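Local coordinates for cellulose hydrolase (Bacillus licheniformis, PDB 4YZT), which hydrolyses internal beta-1,4-glucosidic bonds of cellulose as a tri-modular endoglucanase of glycoside hydrolase family 5, at residues A[429-434]-A[521-526]; A[66-71]-A[326-331]. One frame throughout, in Å; residues are numbered along the deposited sequence.

Contact 1: residues A[429-434]-A[521-526]; sequences ILYDDP and LWPKGV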
ATOM      1  N   ILE A 429       8.028 -24.369  -3.400  1.00 17.45           N
ATOM      2  CA  ILE A 429       8.229 -24.033  -4.799  1.00 17.46           C
ATOM      3  C   ILE A 429       9.384 -24.810  -5.418  1.00 17.93           C
ATOM      4  O   ILE A 429      10.525 -24.701  -4.964  1.00 17.93           O
ATOM      5  CB  ILE A 429       8.518 -22.526  -4.969  1.00 19.31           C
ATOM      6  CG1 ILE A 429       7.439 -21.686  -4.278  1.00 19.35           C
ATOM      7  CG2 ILE A 429       8.653 -22.171  -6.446  1.00 20.38           C
ATOM      8  CD1 ILE A 429       7.765 -20.188  -4.234  1.00 20.25           C
ATOM      9  N   LEU A 430       9.090 -25.590  -6.453  1.00 16.54           N
ATOM     10  CA  LEU A 430      10.141 -26.221  -7.237  1.00 16.82           C
ATOM     11  C   LEU A 430      10.657 -25.263  -8.305  1.00 16.15           C
ATOM     12  O   LEU A 430       9.869 -24.701  -9.062  1.00 21.64           O
ATOM     13  CB  LEU A 430       9.624 -27.503  -7.898  1.00 17.78           C
ATOM     14  CG  LEU A 430      10.631 -28.392  -8.640  1.00 20.28           C
ATOM     15  CD1 LEU A 430      11.646 -28.980  -7.667  1.00 19.07           C
ATOM     16  CD2 LEU A 430       9.905 -29.512  -9.393  1.00 20.88           C
ATOM     17  N   TYR A 431      11.968 -25.075  -8.374  1.00 15.93           N
ATOM     18  CA  TYR A 431      12.530 -24.202  -9.409  1.00 15.43           C
ATOM     19  C   TYR A 431      13.718 -24.841 -10.088  1.00 15.82           C
ATOM     20  O   TYR A 431      14.254 -25.853  -9.615  1.00 16.39           O
ATOM     21  CB  TYR A 431      12.936 -22.837  -8.841  1.00 14.62           C
ATOM     22  CG  TYR A 431      14.300 -22.796  -8.183  1.00 14.59           C
ATOM     23  CD1 TYR A 431      14.460 -23.168  -6.854  1.00 16.35           C
ATOM     24  CD2 TYR A 431      15.424 -22.372  -8.883  1.00 15.00           C
ATOM     25  CE1 TYR A 431      15.695 -23.125  -6.245  1.00 16.99           C
ATOM     26  CE2 TYR A 431      16.669 -22.331  -8.282  1.00 16.77           C
ATOM     27  CZ  TYR A 431      16.795 -22.701  -6.960  1.00 17.50           C
ATOM     28  OH  TYR A 431      18.029 -22.662  -6.362  1.00 18.09           O
ATOM     29  N   ASP A 432      14.103 -24.256 -11.219  1.00 15.60           N
ATOM     30  CA  ASP A 432      15.280 -24.681 -11.961  1.00 18.72           C
ATOM     31  C   ASP A 432      15.918 -23.427 -12.541  1.00 19.21           C
ATOM     32  O   ASP A 432      15.324 -22.345 -12.462  1.00 18.09           O
ATOM     33  CB  ASP A 432      14.906 -25.677 -13.058  1.00 19.67           C
ATOM     34  CG  ASP A 432      16.021 -26.657 -13.355  1.00 22.70           C
ATOM     35  OD1 ASP A 432      17.165 -26.429 -12.901  1.00 21.68           O
ATOM     36  OD2 ASP A 432      15.750 -27.663 -14.035  1.00 28.14           O
ATOM     37  N   ASP A 433      17.120 -23.555 -13.098  1.00 23.83           N
ATOM     38  CA  ASP A 433      17.805 -22.410 -13.703  1.00 24.00           C
ATOM     39  C   ASP A 433      16.883 -21.741 -14.734  1.00 21.20           C
ATOM     40  O   ASP A 433      16.355 -22.404 -15.623  1.00 21.72           O
ATOM     41  CB  ASP A 433      19.112 -22.832 -14.397  1.00 29.61           C
ATOM     42  CG  ASP A 433      20.064 -23.605 -13.486  1.00 34.53           C
ATOM     43  OD1 ASP A 433      20.300 -23.189 -12.332  1.00 34.94           O
ATOM     44  OD2 ASP A 433      20.592 -24.637 -13.946  1.00 39.55           O
ATOM     45  N   PRO A 434      16.690 -20.422 -14.614  1.00 21.09           N
ATOM     46  CA  PRO A 434      15.906 -19.686 -15.611  1.00 20.50           C
ATOM     47  C   PRO A 434      16.578 -19.726 -16.979  1.00 18.99           C
ATOM     48  O   PRO A 434      17.803 -19.740 -17.039  1.00 20.21           O
ATOM     49  CB  PRO A 434      15.882 -18.261 -15.062  1.00 21.49           C
ATOM     50  CG  PRO A 434      17.112 -18.167 -14.211  1.00 24.09           C
ATOM     51  CD  PRO A 434      17.284 -19.533 -13.603  1.00 22.12           C
ATOM     52  N   LEU A 521      16.707 -12.414  -9.125  1.00 12.65           N
ATOM     53  CA  LEU A 521      15.505 -13.193  -8.896  1.00 13.10           C
ATOM     54  C   LEU A 521      15.393 -13.714  -7.468  1.00 14.44           C
ATOM     55  O   LEU A 521      16.352 -13.665  -6.696  1.00 13.69           O
ATOM     56  CB  LEU A 521      15.467 -14.375  -9.877  1.00 14.29           C
ATOM     57  CG  LEU A 521      15.614 -13.963 -11.339  1.00 14.95           C
ATOM     58  CD1 LEU A 521      15.956 -15.160 -12.239  1.00 16.68           C
ATOM     59  CD2 LEU A 521      14.332 -13.304 -11.805  1.00 15.18           C
ATOM     60  N   TRP A 522      14.208 -14.219  -7.138  1.00 14.99           N
ATOM     61  CA  TRP A 522      14.012 -15.104  -5.990  1.00 15.57           C
ATOM     62  C   TRP A 522      14.051 -16.539  -6.519  1.00 14.74           C
ATOM     63  O   TRP A 522      13.405 -16.822  -7.513  1.00 18.36           O
ATOM     64  CB  TRP A 522      12.674 -14.830  -5.302  1.00 17.97           C
ATOM     65  CG  TRP A 522      12.474 -13.409  -4.782  1.00 19.88           C
ATOM     66  CD1 TRP A 522      11.526 -12.508  -5.187  1.00 20.63           C
ATOM     67  CD2 TRP A 522      13.225 -12.760  -3.744  1.00 20.93           C
ATOM     68  NE1 TRP A 522      11.650 -11.335  -4.466  1.00 20.10           N
ATOM     69  CE2 TRP A 522      12.684 -11.469  -3.580  1.00 20.59           C
ATOM     70  CE3 TRP A 522      14.305 -13.147  -2.942  1.00 21.07           C
ATOM     71  CZ2 TRP A 522      13.191 -10.561  -2.650  1.00 21.75           C
ATOM     72  CZ3 TRP A 522      14.809 -12.243  -2.020  1.00 23.41           C
ATOM     73  CH2 TRP A 522      14.249 -10.966  -1.883  1.00 22.32           C
ATOM     74  N   PRO A 523      14.784 -17.457  -5.856  1.00 17.42           N
ATOM     75  CA  PRO A 523      15.531 -17.296  -4.604  1.00 19.05           C
ATOM     76  C   PRO A 523      16.784 -16.443  -4.751  1.00 18.62           C
ATOM     77  O   PRO A 523      17.400 -16.414  -5.824  1.00 18.21           O
ATOM     78  CB  PRO A 523      15.905 -18.731  -4.233  1.00 20.12           C
ATOM     79  CG  PRO A 523      16.000 -19.437  -5.544  1.00 17.26           C
ATOM     80  CD  PRO A 523      14.933 -18.814  -6.409  1.00 17.19           C
ATOM     81  N   LYS A 524      17.133 -15.768  -3.658  1.00 16.21           N
ATOM     82  CA  LYS A 524      18.319 -14.917  -3.561  1.00 21.47           C
ATOM     83  C   LYS A 524      19.550 -15.584  -4.145  1.00 21.23           C
ATOM     84  O   LYS A 524      19.891 -16.699  -3.771  1.00 22.87           O
ATOM     85  CB  LYS A 524      18.580 -14.559  -2.094  1.00 26.25           C
ATOM     86  CG  LYS A 524      19.771 -13.640  -1.849  1.00 28.54           C
ATOM     87  CD  LYS A 524      19.510 -12.260  -2.423  1.00 30.50           C
ATOM     88  CE  LYS A 524      20.591 -11.272  -2.003  1.00 33.72           C
ATOM     89  NZ  LYS A 524      20.398  -9.958  -2.674  1.00 33.30           N
ATOM     90  N   GLY A 525      20.212 -14.897  -5.069  1.00 21.09           N
ATOM     91  CA  GLY A 525      21.424 -15.414  -5.660  1.00 21.28           C
ATOM     92  C   GLY A 525      21.231 -15.967  -7.063  1.00 20.31           C
ATOM     93  O   GLY A 525      22.207 -16.189  -7.783  1.00 21.79           O
ATOM     94  N   VAL A 526      19.981 -16.202  -7.458  1.00 16.54           N
ATOM     95  CA  VAL A 526      19.699 -16.560  -8.850  1.00 16.37           C
ATOM     96  C   VAL A 526      19.419 -15.279  -9.641  1.00 16.41           C
ATOM     97  O   VAL A 526      18.728 -14.371  -9.166  1.00 16.31           O
ATOM     98  CB  VAL A 526      18.506 -17.537  -8.972  1.00 17.75           C
ATOM     99  CG1 VAL A 526      18.206 -17.855 -10.436  1.00 18.15           C
ATOM    100  CG2 VAL A 526      18.791 -18.830  -8.220  1.00 19.76           C
TER
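Y431 and P523 meet in a CH-pi contact: P523 CG lies over one face of the phenol ring, 3.9 Å from its centroid and 22° off the ring normal. It is offset toward the hydroxyl-bearing rim, with CZ its closest ring atom. Y431 CG stands between the backbone N and the carbonyl carbon (chi1 83°), on the side of the strand that faces the proline. The remaining contacts are apolar. V526 divides its two methyls: CG1, anti to the backbone N (chi1 178°), touches P434 CD at 3.7 Å, while CG2 approaches Y431 CE2 obliquely at 4.1 Å. P434 CG also meets L521 CD1, at 3.8 Å, as the two side chains pass in opposite directions. The 521-526 side is the tip of a beta hairpin joining strands 515-522 and 527-535, with a type II turn from P523 to V526, G525 at its positive-phi position and a cis peptide bond ahead of P523. This tip leans against the end of strand 424-431 of the X2 module's sheet and the chain just after it, so two successive beta modules touch here. No hydrogen bond crosses the contact. Backbone hydrogen bonds from L521 N to V526 O (2.8 Å) and V526 N to P523 O (3.1 Å) close the hairpin. On the other side, D433 N donates a hydrogen bond to D432 OD1 (2.9 Å), and D433 OD1 forms a salt bridge with K347 NZ.

Contact 2: residues A[66-71]-A[326-331]; sequences AGFKSV and IVIQAG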
ATOM      1  N   ALA A  66     -14.665  -8.968   4.325  1.00 12.03           N
ATOM      2  CA  ALA A  66     -13.272  -9.042   4.756  1.00 16.69           C
ATOM      3  C   ALA A  66     -13.090  -8.659   6.230  1.00 18.80           C
ATOM      4  O   ALA A  66     -12.192  -9.168   6.907  1.00 19.14           O
ATOM      5  CB  ALA A  66     -12.417  -8.148   3.884  1.00 15.46           C
ATOM      6  N   GLY A  67     -13.937  -7.756   6.717  1.00 15.32           N
ATOM      7  CA  GLY A  67     -13.894  -7.351   8.111  1.00 13.31           C
ATOM      8  C   GLY A  67     -13.356  -5.953   8.363  1.00 14.46           C
ATOM      9  O   GLY A  67     -13.026  -5.620   9.499  1.00 16.88           O
ATOM     10  N   PHE A  68     -13.267  -5.122   7.328  1.00 10.43           N
ATOM     11  CA  PHE A  68     -12.881  -3.724   7.569  1.00 11.94           C
ATOM     12  C   PHE A  68     -14.033  -2.986   8.246  1.00 14.45           C
ATOM     13  O   PHE A  68     -15.201  -3.249   7.958  1.00 14.69           O
ATOM     14  CB  PHE A  68     -12.455  -3.035   6.269  1.00  9.47           C
ATOM     15  CG  PHE A  68     -11.184  -3.594   5.713  1.00 11.17           C
ATOM     16  CD1 PHE A  68      -9.958  -3.123   6.164  1.00 10.99           C
ATOM     17  CD2 PHE A  68     -11.211  -4.636   4.795  1.00 10.15           C
ATOM     18  CE1 PHE A  68      -8.763  -3.653   5.678  1.00 10.68           C
ATOM     19  CE2 PHE A  68     -10.023  -5.168   4.308  1.00 10.87           C
ATOM     20  CZ  PHE A  68      -8.805  -4.672   4.760  1.00 10.21           C
ATOM     21  N   LYS A  69     -13.704  -2.094   9.172  1.00 10.22           N
ATOM     22  CA  LYS A  69     -14.736  -1.322   9.868  1.00 11.65           C
ATOM     23  C   LYS A  69     -14.974   0.047   9.220  1.00 12.19           C
ATOM     24  O   LYS A  69     -16.012   0.678   9.430  1.00 12.16           O
ATOM     25  CB  LYS A  69     -14.368  -1.133  11.337  1.00 11.30           C
ATOM     26  CG  LYS A  69     -14.385  -2.418  12.149  1.00 12.01           C
ATOM     27  CD  LYS A  69     -14.163  -2.099  13.620  1.00 14.49           C
ATOM     28  CE  LYS A  69     -14.043  -3.347  14.475  1.00 15.60           C
ATOM     29  NZ  LYS A  69     -13.766  -2.966  15.894  1.00 18.15           N
ATOM     30  N   SER A  70     -14.012   0.522   8.446  1.00 11.79           N
ATOM     31  CA  SER A  70     -14.167   1.834   7.824  1.00 11.55           C
ATOM     32  C   SER A  70     -13.617   1.849   6.400  1.00 11.03           C
ATOM     33  O   SER A  70     -12.781   1.022   6.044  1.00 11.27           O
ATOM     34  CB  SER A  70     -13.481   2.920   8.667  1.00 12.28           C
ATOM     35  OG  SER A  70     -12.087   2.684   8.779  1.00 10.31           O
ATOM     36  N   VAL A  71     -14.132   2.763   5.581  1.00  9.39           N
ATOM     37  CA  VAL A  71     -13.622   2.962   4.239  1.00  9.35           C
ATOM     38  C   VAL A  71     -13.363   4.445   3.999  1.00 11.91           C
ATOM     39  O   VAL A  71     -14.088   5.309   4.492  1.00 11.99           O
ATOM     40  CB  VAL A  71     -14.583   2.410   3.143  1.00 12.83           C
ATOM     41  CG1 VAL A  71     -14.873   0.926   3.384  1.00 11.77           C
ATOM     42  CG2 VAL A  71     -15.879   3.206   3.080  1.00 17.31           C
ATOM     43  N   ILE A 326      -3.879 -10.548   8.118  1.00 12.30           N
ATOM     44  CA  ILE A 326      -3.004  -9.914   9.087  1.00 12.01           C
ATOM     45  C   ILE A 326      -3.527  -8.519   9.447  1.00 14.81           C
ATOM     46  O   ILE A 326      -3.589  -8.168  10.620  1.00 12.48           O
ATOM     47  CB  ILE A 326      -1.558  -9.830   8.562  1.00 11.48           C
ATOM     48  CG1 ILE A 326      -0.878 -11.189   8.733  1.00 12.09           C
ATOM     49  CG2 ILE A 326      -0.766  -8.763   9.300  1.00 12.82           C
ATOM     50  CD1 ILE A 326       0.462 -11.311   8.012  1.00 11.69           C
ATOM     51  N   VAL A 327      -3.923  -7.737   8.446  1.00 11.00           N
ATOM     52  CA  VAL A 327      -4.424  -6.381   8.701  1.00 10.92           C
ATOM     53  C   VAL A 327      -5.722  -6.403   9.517  1.00 12.11           C
ATOM     54  O   VAL A 327      -5.887  -5.634  10.457  1.00 11.88           O
ATOM     55  CB  VAL A 327      -4.648  -5.615   7.370  1.00 14.91           C
ATOM     56  CG1 VAL A 327      -5.484  -4.349   7.584  1.00  9.81           C
ATOM     57  CG2 VAL A 327      -3.301  -5.266   6.728  1.00 11.48           C
ATOM     58  N   ILE A 328      -6.624  -7.307   9.159  1.00 11.79           N
ATOM     59  CA  ILE A 328      -7.887  -7.497   9.868  1.00 14.87           C
ATOM     60  C   ILE A 328      -7.696  -7.837  11.354  1.00 17.60           C
ATOM     61  O   ILE A 328      -8.366  -7.273  12.227  1.00 16.46           O
ATOM     62  CB  ILE A 328      -8.706  -8.610   9.180  1.00 16.93           C
ATOM     63  CG1 ILE A 328      -9.117  -8.135   7.786  1.00 17.33           C
ATOM     64  CG2 ILE A 328      -9.922  -9.021  10.024  1.00 17.50           C
ATOM     65  CD1 ILE A 328      -9.851  -6.813   7.792  1.00 16.11           C
ATOM     66  N   GLN A 329      -6.781  -8.756  11.637  1.00 14.78           N
ATOM     67  CA  GLN A 329      -6.521  -9.168  13.018  1.00 15.52           C
ATOM     68  C   GLN A 329      -5.735  -8.088  13.778  1.00 13.49           C
ATOM     69  O   GLN A 329      -6.116  -7.673  14.876  1.00 13.85           O
ATOM     70  CB  GLN A 329      -5.767 -10.497  13.029  1.00 16.96           C
ATOM     71  CG  GLN A 329      -6.586 -11.654  12.464  1.00 15.29           C
ATOM     72  CD  GLN A 329      -7.804 -11.955  13.311  1.00 22.57           C
ATOM     73  OE1 GLN A 329      -7.738 -11.925  14.539  1.00 21.27           O
ATOM     74  NE2 GLN A 329      -8.929 -12.252  12.658  1.00 25.12           N
ATOM     75  N   ALA A 330      -4.647  -7.618  13.178  1.00 12.70           N
ATOM     76  CA  ALA A 330      -3.825  -6.609  13.828  1.00 12.48           C
ATOM     77  C   ALA A 330      -4.619  -5.319  14.077  1.00 12.75           C
ATOM     78  O   ALA A 330      -4.415  -4.648  15.086  1.00 12.05           O
ATOM     79  CB  ALA A 330      -2.582  -6.321  12.997  1.00 11.57           C
ATOM     80  N   GLY A 331      -5.533  -4.991  13.171  1.00 11.66           N
ATOM     81  CA  GLY A 331      -6.329  -3.783  13.304  1.00 12.28           C
ATOM     82  C   GLY A 331      -7.355  -3.880  14.420  1.00 13.74           C
ATOM     83  O   GLY A 331      -7.938  -2.860  14.812  1.00 12.02           O
TER
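I328 turns its CG1 anti to the carbonyl carbon, beside the backbone N (chi1 -66°), and chi2 of -54° then swings CD1 round onto the ring of F68. The methyl stands almost exactly over the ring centre, 3.7 Å from the centroid and 5° off the normal, a CH-pi contact in which all six ring carbons lie about equally far from it. The two side chains run at about a right angle to each other. V327, one residue earlier on the helix, adds CG1 against F68 CE1 at 3.9 Å, oblique to the ring. I328 also packs on the backbone before the phenylalanine: CG1 lies 3.4 Å from A66 O, and CD1 is 3.7 Å from G67 C. That backbone is a Schellman motif, in which G67 with positive phi ends helix 57-66 and turns the chain toward strand 70-73. No hydrogen bond joins the two segments directly, but R332 links them, NH2 to G67 O and NH1 to I328 O. In the TIM barrel, 67-69 is the alpha-to-beta connection at the N-terminal ends of the strands, the end away from that which carries the active site in this fold. Helix 321-330 lies beside this connection; V327 also touches H287 of helix 280-296, and F68 reaches inward to W303 of strand 299-303 and to W35 of strand 34-36, where the barrel sheet closes.

In the fold
Contact 2 is buried and belongs to the catalytic TIM barrel, whereas contact 1 is a surface contact farther from the chain's centre, between the two smaller beta modules. They share no helix or strand; their centres are 34 Å apart and their nearest atoms about 17 Å. Both set an aliphatic carbon over an aromatic face with no direct hydrogen bond, yet the setting differs. In 66-71 with 326-331, an isoleucine methyl is centred on a phenylalanine of an alpha-to-beta connection, beside helix 321-330. In 429-434 with 521-526, strand end and loop meet a hairpin tip: a proline carbon sits off-centre on a tyrosine, a valine methyl oblique to the ring, with the D433-K347 salt bridge nearby.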